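PDB 2YKF: sensor histidine kinase PdtaS from Mycobacterium tuberculosis, which probably autophosphorylates on a histidine when its sensor region binds c-di-GMP, starting a two-component signal that adapts mycobacteria to nutrient deprivation. Local coordinates for residues His111-Ser116 with Thr129-Glu134. Residues are numbered along the deposited sequence; the frame is centred on the assembly and turned at random.
Sequences HSVEVS and TRHQPE
H111 and H131 both hold CG anti to the carbonyl carbon, beside the backbone N (chi1 -64° in H111). The two imidazole planes stand 81° apart. H111 ND1 lies 2.9 Å from H131 ND1, near the H131 ring plane, while H131 CB sits over a face of the H111 ring. V113 CG1 lies over one face of the H131 ring, while V113 CG2 makes the contact, 3.3 Å from H131 ND1. A 2.9 Å hydrogen bond between T129 OG1 and H131 NE2 fixes one ring nitrogen. Beside the rings, H111 N to Q132 O and Q132 N to H111 O are backbone hydrogen bonds, both 2.9 Å. Further along, R130 N donates to E114 O at 2.8 Å, with an N-H...O angle of 168°. The E114 and R130 side chains run side by side; E114 OE1 and R130 NH1, 3.9 Å apart, make a long salt bridge through charge alone, the oxygen well out of the guanidinium plane. V115 CG2 and T129 CG2, of a non-hydrogen-bonded antiparallel pair, touch at 3.9 Å. This is the open end of hairpin 114-120/123-131 in the GAF domain, where strand 123-131 also pairs with strand 41-47 and helix 83-90 packs against V115 and T129.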
loop_
_atom_site.group_PDB
_atom_site.type_symbol
_atom_site.label_atom_id
_atom_site.label_comp_id
_atom_site.label_asym_id
_atom_site.label_seq_id
_atom_site.Cartn_x
_atom_site.Cartn_y
_atom_site.Cartn_z
ATOM N N HIS A 111 -13.103 -5.554 17.704
ATOM C CA HIS A 111 -14.166 -5.301 16.721
ATOM C C HIS A 111 -14.969 -3.941 16.833
ATOM O O HIS A 111 -15.055 -3.203 15.850
ATOM C CB HIS A 111 -15.109 -6.502 16.663
ATOM C CG HIS A 111 -14.458 -7.763 16.179
ATOM N ND1 HIS A 111 -15.099 -8.656 15.350
ATOM C CD2 HIS A 111 -13.228 -8.286 16.421
ATOM C CE1 HIS A 111 -14.289 -9.671 15.088
ATOM N NE2 HIS A 111 -13.145 -9.467 15.720
ATOM N N SER A 112 -15.573 -3.618 17.990
ATOM C CA SER A 112 -16.356 -2.327 18.105
ATOM C C SER A 112 -17.386 -2.068 16.931
ATOM O O SER A 112 -17.638 -0.897 16.551
ATOM C CB SER A 112 -15.372 -1.130 18.357
ATOM O OG SER A 112 -15.501 0.010 17.482
ATOM N N VAL A 113 -18.024 -3.154 16.439
ATOM C CA VAL A 113 -18.604 -3.253 15.069
ATOM C C VAL A 113 -19.674 -2.225 14.621
ATOM O O VAL A 113 -20.808 -2.223 15.131
ATOM C CB VAL A 113 -19.128 -4.715 14.768
ATOM C CG1 VAL A 113 -19.727 -4.815 13.379
ATOM C CG2 VAL A 113 -18.015 -5.719 14.888
ATOM N N GLU A 114 -19.339 -1.396 13.629
ATOM C CA GLU A 114 -20.349 -0.543 12.994
ATOM C C GLU A 114 -20.858 -1.138 11.687
ATOM O O GLU A 114 -20.127 -1.796 10.932
ATOM C CB GLU A 114 -19.820 0.860 12.780
ATOM C CG GLU A 114 -19.227 1.466 14.050
ATOM C CD GLU A 114 -17.907 2.160 13.780
ATOM O OE1 GLU A 114 -17.875 3.011 12.852
ATOM O OE2 GLU A 114 -16.890 1.822 14.459
ATOM N N VAL A 115 -22.121 -0.903 11.429
ATOM C CA VAL A 115 -22.802 -1.529 10.374
ATOM C C VAL A 115 -23.273 -0.403 9.488
ATOM O O VAL A 115 -23.769 0.629 9.973
ATOM C CB VAL A 115 -23.982 -2.370 10.943
ATOM C CG1 VAL A 115 -24.821 -2.983 9.863
ATOM C CG2 VAL A 115 -23.454 -3.435 11.904
ATOM N N SER A 116 -23.057 -0.560 8.196
ATOM C CA SER A 116 -23.556 0.419 7.217
ATOM C C SER A 116 -23.982 -0.192 5.895
ATOM O O SER A 116 -23.394 -1.174 5.407
ATOM C CB SER A 116 -22.565 1.548 7.017
ATOM O OG SER A 116 -21.331 1.037 6.632
ATOM N N THR A 129 -19.825 -4.662 7.522
ATOM C CA THR A 129 -19.501 -4.487 8.959
ATOM C C THR A 129 -18.055 -4.054 9.099
ATOM O O THR A 129 -17.173 -4.577 8.370
ATOM C CB THR A 129 -19.783 -5.777 9.758
ATOM O OG1 THR A 129 -19.103 -6.900 9.134
ATOM C CG2 THR A 129 -21.377 -6.027 9.820
ATOM N N ARG A 130 -17.824 -3.059 9.959
ATOM C CA ARG A 130 -16.500 -2.549 10.248
ATOM C C ARG A 130 -15.986 -3.121 11.609
ATOM O O ARG A 130 -16.729 -3.128 12.606
ATOM C CB ARG A 130 -16.566 -1.019 10.298
ATOM C CG ARG A 130 -15.274 -0.259 10.581
ATOM C CD ARG A 130 -15.546 1.297 10.571
ATOM N NE ARG A 130 -14.392 2.156 10.988
ATOM C CZ ARG A 130 -14.322 3.495 10.815
ATOM N NH1 ARG A 130 -15.312 4.165 10.219
ATOM N NH2 ARG A 130 -13.245 4.177 11.210
ATOM N N HIS A 131 -14.758 -3.627 11.655
ATOM C CA HIS A 131 -14.248 -4.209 12.889
ATOM C C HIS A 131 -12.906 -3.589 13.119
ATOM O O HIS A 131 -12.117 -3.458 12.163
ATOM C CB HIS A 131 -14.075 -5.700 12.706
ATOM C CG HIS A 131 -15.283 -6.405 12.161
ATOM N ND1 HIS A 131 -15.948 -7.386 12.866
ATOM C CD2 HIS A 131 -15.878 -6.344 10.945
ATOM C CE1 HIS A 131 -16.930 -7.870 12.116
ATOM N NE2 HIS A 131 -16.896 -7.265 10.939
ATOM N N GLN A 132 -12.616 -3.168 14.344
ATOM C CA GLN A 132 -11.350 -2.545 14.591
ATOM C C GLN A 132 -10.880 -2.750 16.006
ATOM O O GLN A 132 -11.679 -3.169 16.844
ATOM C CB GLN A 132 -11.463 -1.062 14.264
ATOM C CG GLN A 132 -12.288 -0.242 15.250
ATOM C CD GLN A 132 -12.565 1.163 14.705
ATOM O OE1 GLN A 132 -11.637 1.911 14.356
ATOM N NE2 GLN A 132 -13.841 1.512 14.616
ATOM N N PRO A 133 -9.587 -2.470 16.280
ATOM C CA PRO A 133 -9.041 -2.757 17.600
ATOM C C PRO A 133 -9.800 -2.041 18.690
ATOM O O PRO A 133 -10.376 -0.953 18.448
ATOM C CB PRO A 133 -7.608 -2.242 17.503
ATOM C CG PRO A 133 -7.287 -2.297 16.025
ATOM C CD PRO A 133 -8.562 -1.859 15.405
ATOM N N GLU A 134 -9.879 -2.684 19.860
ATOM C CA GLU A 134 -10.481 -2.046 21.052
ATOM C C GLU A 134 -9.698 -0.765 21.347
ATOM O O GLU A 134 -8.494 -0.671 20.983
ATOM C CB GLU A 134 -10.569 -2.992 22.275
ATOM C CG GLU A 134 -9.254 -3.596 22.785
ATOM C CD GLU A 134 -9.267 -3.868 24.322
ATOM O OE1 GLU A 134 -10.317 -3.613 24.994
ATOM O OE2 GLU A 134 -8.212 -4.314 24.858
#